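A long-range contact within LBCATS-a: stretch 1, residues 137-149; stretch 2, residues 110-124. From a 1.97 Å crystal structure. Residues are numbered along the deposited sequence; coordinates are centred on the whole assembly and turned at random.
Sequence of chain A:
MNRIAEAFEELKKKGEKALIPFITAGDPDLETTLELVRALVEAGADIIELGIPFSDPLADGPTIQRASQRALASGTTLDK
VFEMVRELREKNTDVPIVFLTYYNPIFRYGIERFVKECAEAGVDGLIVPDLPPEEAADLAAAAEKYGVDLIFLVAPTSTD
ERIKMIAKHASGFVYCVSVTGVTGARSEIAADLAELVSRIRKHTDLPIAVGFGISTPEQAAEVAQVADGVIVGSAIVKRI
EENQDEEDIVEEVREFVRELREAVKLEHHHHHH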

# COMPACT_ATOMS: atom_id res chain seq x y z
N ALA A 137 -3.14 22.14 -42.01
CA ALA A 137 -2.56 23.10 -42.95
C ALA A 137 -1.49 22.47 -43.83
O ALA A 137 -1.46 22.69 -45.05
CB ALA A 137 -2.00 24.31 -42.19
N ASP A 138 -0.59 21.67 -43.24
CA ASP A 138 0.52 21.09 -44.01
C ASP A 138 0.01 20.07 -45.03
O ASP A 138 0.36 20.13 -46.21
CB ASP A 138 1.54 20.43 -43.07
CG ASP A 138 2.38 21.44 -42.29
OD1 ASP A 138 3.00 21.03 -41.28
OD2 ASP A 138 2.41 22.64 -42.66
N LEU A 139 -0.80 19.11 -44.58
CA LEU A 139 -1.32 18.10 -45.50
C LEU A 139 -2.16 18.75 -46.60
O LEU A 139 -2.10 18.34 -47.77
CB LEU A 139 -2.14 17.06 -44.74
CG LEU A 139 -2.70 15.89 -45.57
CD1 LEU A 139 -1.61 15.12 -46.26
CD2 LEU A 139 -3.56 14.93 -44.73
N ALA A 140 -2.95 19.77 -46.25
CA ALA A 140 -3.84 20.40 -47.22
C ALA A 140 -3.08 21.11 -48.33
O ALA A 140 -3.51 21.10 -49.48
CB ALA A 140 -4.77 21.38 -46.50
N ALA A 141 -1.94 21.74 -48.00
CA ALA A 141 -1.18 22.42 -49.05
C ALA A 141 -0.50 21.42 -49.97
O ALA A 141 -0.43 21.63 -51.19
CB ALA A 141 -0.17 23.37 -48.42
N ALA A 142 0.02 20.32 -49.43
CA ALA A 142 0.59 19.28 -50.28
C ALA A 142 -0.49 18.64 -51.15
O ALA A 142 -0.26 18.39 -52.34
CB ALA A 142 1.29 18.23 -49.42
N ALA A 143 -1.65 18.35 -50.56
CA ALA A 143 -2.74 17.80 -51.35
C ALA A 143 -3.10 18.72 -52.50
O ALA A 143 -3.29 18.28 -53.64
CB ALA A 143 -3.97 17.54 -50.48
N GLU A 144 -3.22 20.03 -52.21
CA GLU A 144 -3.55 20.99 -53.26
C GLU A 144 -2.45 21.03 -54.32
O GLU A 144 -2.74 21.06 -55.52
CB GLU A 144 -3.76 22.37 -52.65
N LYS A 145 -1.20 21.00 -53.89
CA LYS A 145 -0.08 20.97 -54.82
C LYS A 145 -0.17 19.79 -55.79
O LYS A 145 0.20 19.93 -56.96
CB LYS A 145 1.24 20.93 -54.03
CG LYS A 145 2.48 21.23 -54.84
CD LYS A 145 3.74 20.98 -54.04
CE LYS A 145 4.99 21.20 -54.89
NZ LYS A 145 6.25 21.11 -54.10
N TYR A 146 -0.67 18.64 -55.34
CA TYR A 146 -0.62 17.44 -56.16
C TYR A 146 -1.99 16.97 -56.63
O TYR A 146 -2.10 15.87 -57.19
CB TYR A 146 0.11 16.32 -55.41
CG TYR A 146 1.56 16.66 -55.15
CD1 TYR A 146 1.94 17.32 -53.98
CD2 TYR A 146 2.54 16.34 -56.07
CE1 TYR A 146 3.26 17.64 -53.74
CE2 TYR A 146 3.87 16.65 -55.84
CZ TYR A 146 4.22 17.30 -54.68
OH TYR A 146 5.55 17.61 -54.46
N GLY A 147 -3.03 17.77 -56.44
CA GLY A 147 -4.33 17.39 -56.97
C GLY A 147 -5.00 16.25 -56.23
O GLY A 147 -5.83 15.55 -56.82
N VAL A 148 -4.67 16.05 -54.96
CA VAL A 148 -5.26 15.01 -54.14
C VAL A 148 -6.31 15.64 -53.25
O VAL A 148 -6.03 16.62 -52.54
CB VAL A 148 -4.19 14.31 -53.30
CG1 VAL A 148 -4.85 13.34 -52.30
CG2 VAL A 148 -3.19 13.62 -54.22
N ASP A 149 -7.52 15.10 -53.27
CA ASP A 149 -8.60 15.66 -52.47
C ASP A 149 -8.44 15.28 -51.01
O ASP A 149 -7.99 14.17 -50.67
CB ASP A 149 -9.96 15.21 -52.99
CG ASP A 149 -10.31 15.82 -54.35
OD1 ASP A 149 -11.17 15.24 -55.05
OD2 ASP A 149 -9.74 16.87 -54.72
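Stretch 2 110-124: GIERFVKECAEAGVD

The centre of this contact is Val115, whose side chain enters a hole formed by Leu139, Ala142, Ala143 and Tyr146 of stretch 1. With chi1 in the t rotamer, its two methyls meet different parts of that hole. CG2 lies 3.6 Å from CD1 of Leu139 and 3.7 Å from CB of Ala142, while CG1 is 3.6 Å from CA of Ala143, 3.9 Å from CB of Tyr146 and only 3.4 Å from the carbonyl O of Ala142. A branched but short residue suits this place: it fills the hole on two sides without holding the backbones far apart. The alanines complement it, because their single methyls let Val115 approach the backbone itself.

Around this knob the two helices, residues 111-121 of stretch 2 and the one that begins at Ala137 in stretch 1, run in broadly the same direction. Their axes cross at -32° and come within 9.0 Å. The register advances along both stretches together: CA of Leu139 lies 6.1 Å from CA of Ile111, CA of Ala142 is 5.5 Å from CA of Glu112, CA of Ala143 is 6.0 Å from CA of Val115, and CA of Tyr146 is 6.3 Å from CA of Ala119.

One turn before Val115, Ile111 also points toward stretch 1. Its CG2 packs 3.8 Å from CA of Leu139 and 4.4 Å from CB of Ala142, and its CD1 reaches CB of Asp138 at 3.8 Å, so the longer aliphatic side chain covers the early turns of the partner helix. Gly110, at the N-cap position, precedes this helix; its positive phi and psi would jam a CB against the preceding carbonyl O.

One turn beyond Val115, Ala119 turns its small side chain toward Tyr146, with the two CB atoms 4.1 Å apart. The Tyr146 ring extends over the backbone of Lys116, whose CA lies 4.3 Å from the ring centroid and 13° off its normal, a CH-pi contact over the face. The aliphatic part of Lys116 suits this boundary: CG is 4.0 Å from Tyr146 CE2, while the end of the side chain leads away.

Further along, both stretches turn through glycine. Gly147, with positive phi, closes a Schellman motif, in which Val148 N bonds back to Ala143 O at 2.9 Å. Gly122 also has positive phi, at angles that would jam a CB against the preceding carbonyl O. The turn at Gly147 leads into Val148, a compact apolar residue whose CG2 meets CG1 of Val115 at 3.9 Å, CB of Cys118 at 4.1 Å and O of Val123 at 4.0 Å.

At the polar edge the backbones meet directly. Asp149 N donates to Asp124 O at 3.0 Å with an angle of 165°, the sole hydrogen bond between the stretches. The bond uses main-chain atoms on both sides. The CA-to-CB bond of Asp124 points away from stretch 1, and its carboxylate is hydrogen-bonded elsewhere in the structure.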

# COMPACT_ATOMS: atom_id res chain seq x y z
N GLY A 110 6.19 11.09 -44.14
CA GLY A 110 6.65 12.35 -44.68
C GLY A 110 5.47 12.93 -45.43
O GLY A 110 4.99 12.31 -46.37
N ILE A 111 4.98 14.10 -45.01
CA ILE A 111 3.69 14.59 -45.49
C ILE A 111 3.72 14.79 -47.00
O ILE A 111 2.91 14.23 -47.75
CB ILE A 111 3.30 15.89 -44.77
CG1 ILE A 111 2.99 15.61 -43.29
CG2 ILE A 111 2.12 16.53 -45.44
CD1 ILE A 111 2.73 16.87 -42.49
N GLU A 112 4.66 15.61 -47.47
CA GLU A 112 4.74 15.88 -48.90
C GLU A 112 5.13 14.62 -49.66
O GLU A 112 4.60 14.35 -50.75
CB GLU A 112 5.73 17.02 -49.16
CG GLU A 112 7.05 16.88 -48.41
CD GLU A 112 8.18 16.36 -49.28
OE1 GLU A 112 9.27 16.09 -48.75
OE2 GLU A 112 7.97 16.21 -50.51
N ARG A 113 6.04 13.83 -49.10
CA ARG A 113 6.42 12.58 -49.74
C ARG A 113 5.22 11.65 -49.87
O ARG A 113 5.14 10.87 -50.83
CB ARG A 113 7.54 11.92 -48.95
CG ARG A 113 7.85 10.52 -49.36
CD ARG A 113 8.99 9.95 -48.53
NE ARG A 113 9.22 8.55 -48.87
CZ ARG A 113 9.07 7.54 -48.02
NH1 ARG A 113 8.72 7.76 -46.77
NH2 ARG A 113 9.29 6.30 -48.44
N PHE A 114 4.29 11.72 -48.92
CA PHE A 114 3.12 10.84 -48.95
C PHE A 114 2.12 11.27 -50.01
O PHE A 114 1.62 10.45 -50.78
CB PHE A 114 2.46 10.80 -47.57
CG PHE A 114 1.12 10.14 -47.58
CD1 PHE A 114 1.02 8.76 -47.60
CD2 PHE A 114 -0.03 10.88 -47.60
CE1 PHE A 114 -0.21 8.15 -47.61
CE2 PHE A 114 -1.27 10.26 -47.64
CZ PHE A 114 -1.35 8.90 -47.63
N VAL A 115 1.82 12.57 -50.06
CA VAL A 115 0.92 13.08 -51.09
C VAL A 115 1.53 12.91 -52.48
O VAL A 115 0.82 12.61 -53.45
CB VAL A 115 0.57 14.56 -50.80
CG1 VAL A 115 -0.50 15.04 -51.76
CG2 VAL A 115 0.12 14.71 -49.36
N LYS A 116 2.85 13.09 -52.60
CA LYS A 116 3.49 12.86 -53.90
C LYS A 116 3.32 11.40 -54.33
O LYS A 116 2.99 11.12 -55.49
CB LYS A 116 4.97 13.24 -53.84
CG LYS A 116 5.68 13.19 -55.19
CD LYS A 116 7.20 13.31 -55.04
CE LYS A 116 7.89 13.22 -56.40
NZ LYS A 116 9.38 13.19 -56.29
N GLU A 117 3.55 10.46 -53.42
CA GLU A 117 3.34 9.05 -53.75
C GLU A 117 1.87 8.76 -54.04
O GLU A 117 1.57 7.90 -54.88
CB GLU A 117 3.85 8.16 -52.63
CG GLU A 117 3.58 6.68 -52.84
CD GLU A 117 4.61 6.02 -53.76
OE1 GLU A 117 5.14 4.96 -53.38
OE2 GLU A 117 4.88 6.57 -54.85
N CYS A 118 0.95 9.46 -53.38
CA CYS A 118 -0.46 9.31 -53.72
C CYS A 118 -0.70 9.65 -55.18
O CYS A 118 -1.36 8.89 -55.90
CB CYS A 118 -1.33 10.20 -52.83
SG CYS A 118 -1.65 9.51 -51.21
N ALA A 119 -0.18 10.79 -55.63
CA ALA A 119 -0.43 11.24 -56.99
C ALA A 119 0.22 10.32 -58.00
O ALA A 119 -0.33 10.09 -59.08
CB ALA A 119 0.06 12.67 -57.18
N GLU A 120 1.38 9.75 -57.67
CA GLU A 120 2.06 8.91 -58.65
C GLU A 120 1.45 7.52 -58.70
O GLU A 120 1.38 6.91 -59.78
CB GLU A 120 3.56 8.84 -58.34
CG GLU A 120 4.21 10.20 -58.18
CD GLU A 120 5.72 10.13 -58.20
OE1 GLU A 120 6.33 10.63 -59.16
OE2 GLU A 120 6.29 9.56 -57.25
N ALA A 121 1.02 6.99 -57.56
CA ALA A 121 0.40 5.67 -57.55
C ALA A 121 -1.01 5.70 -58.13
O ALA A 121 -1.43 4.73 -58.78
CB ALA A 121 0.37 5.11 -56.14
N GLY A 122 -1.76 6.78 -57.91
CA GLY A 122 -3.09 6.87 -58.46
C GLY A 122 -4.15 6.88 -57.37
O GLY A 122 -5.22 6.29 -57.54
N VAL A 123 -3.84 7.53 -56.25
CA VAL A 123 -4.78 7.67 -55.14
C VAL A 123 -5.40 9.05 -55.24
O VAL A 123 -4.70 10.06 -55.22
CB VAL A 123 -4.08 7.51 -53.78
CG1 VAL A 123 -5.03 7.97 -52.64
CG2 VAL A 123 -3.64 6.06 -53.57
N ASP A 124 -6.72 9.10 -55.29
CA ASP A 124 -7.39 10.35 -55.63
C ASP A 124 -7.76 11.19 -54.42
O ASP A 124 -7.92 12.41 -54.56
CB ASP A 124 -8.61 10.03 -56.48
CG ASP A 124 -8.25 9.15 -57.67
OD1 ASP A 124 -8.61 7.95 -57.68
OD2 ASP A 124 -7.56 9.66 -58.58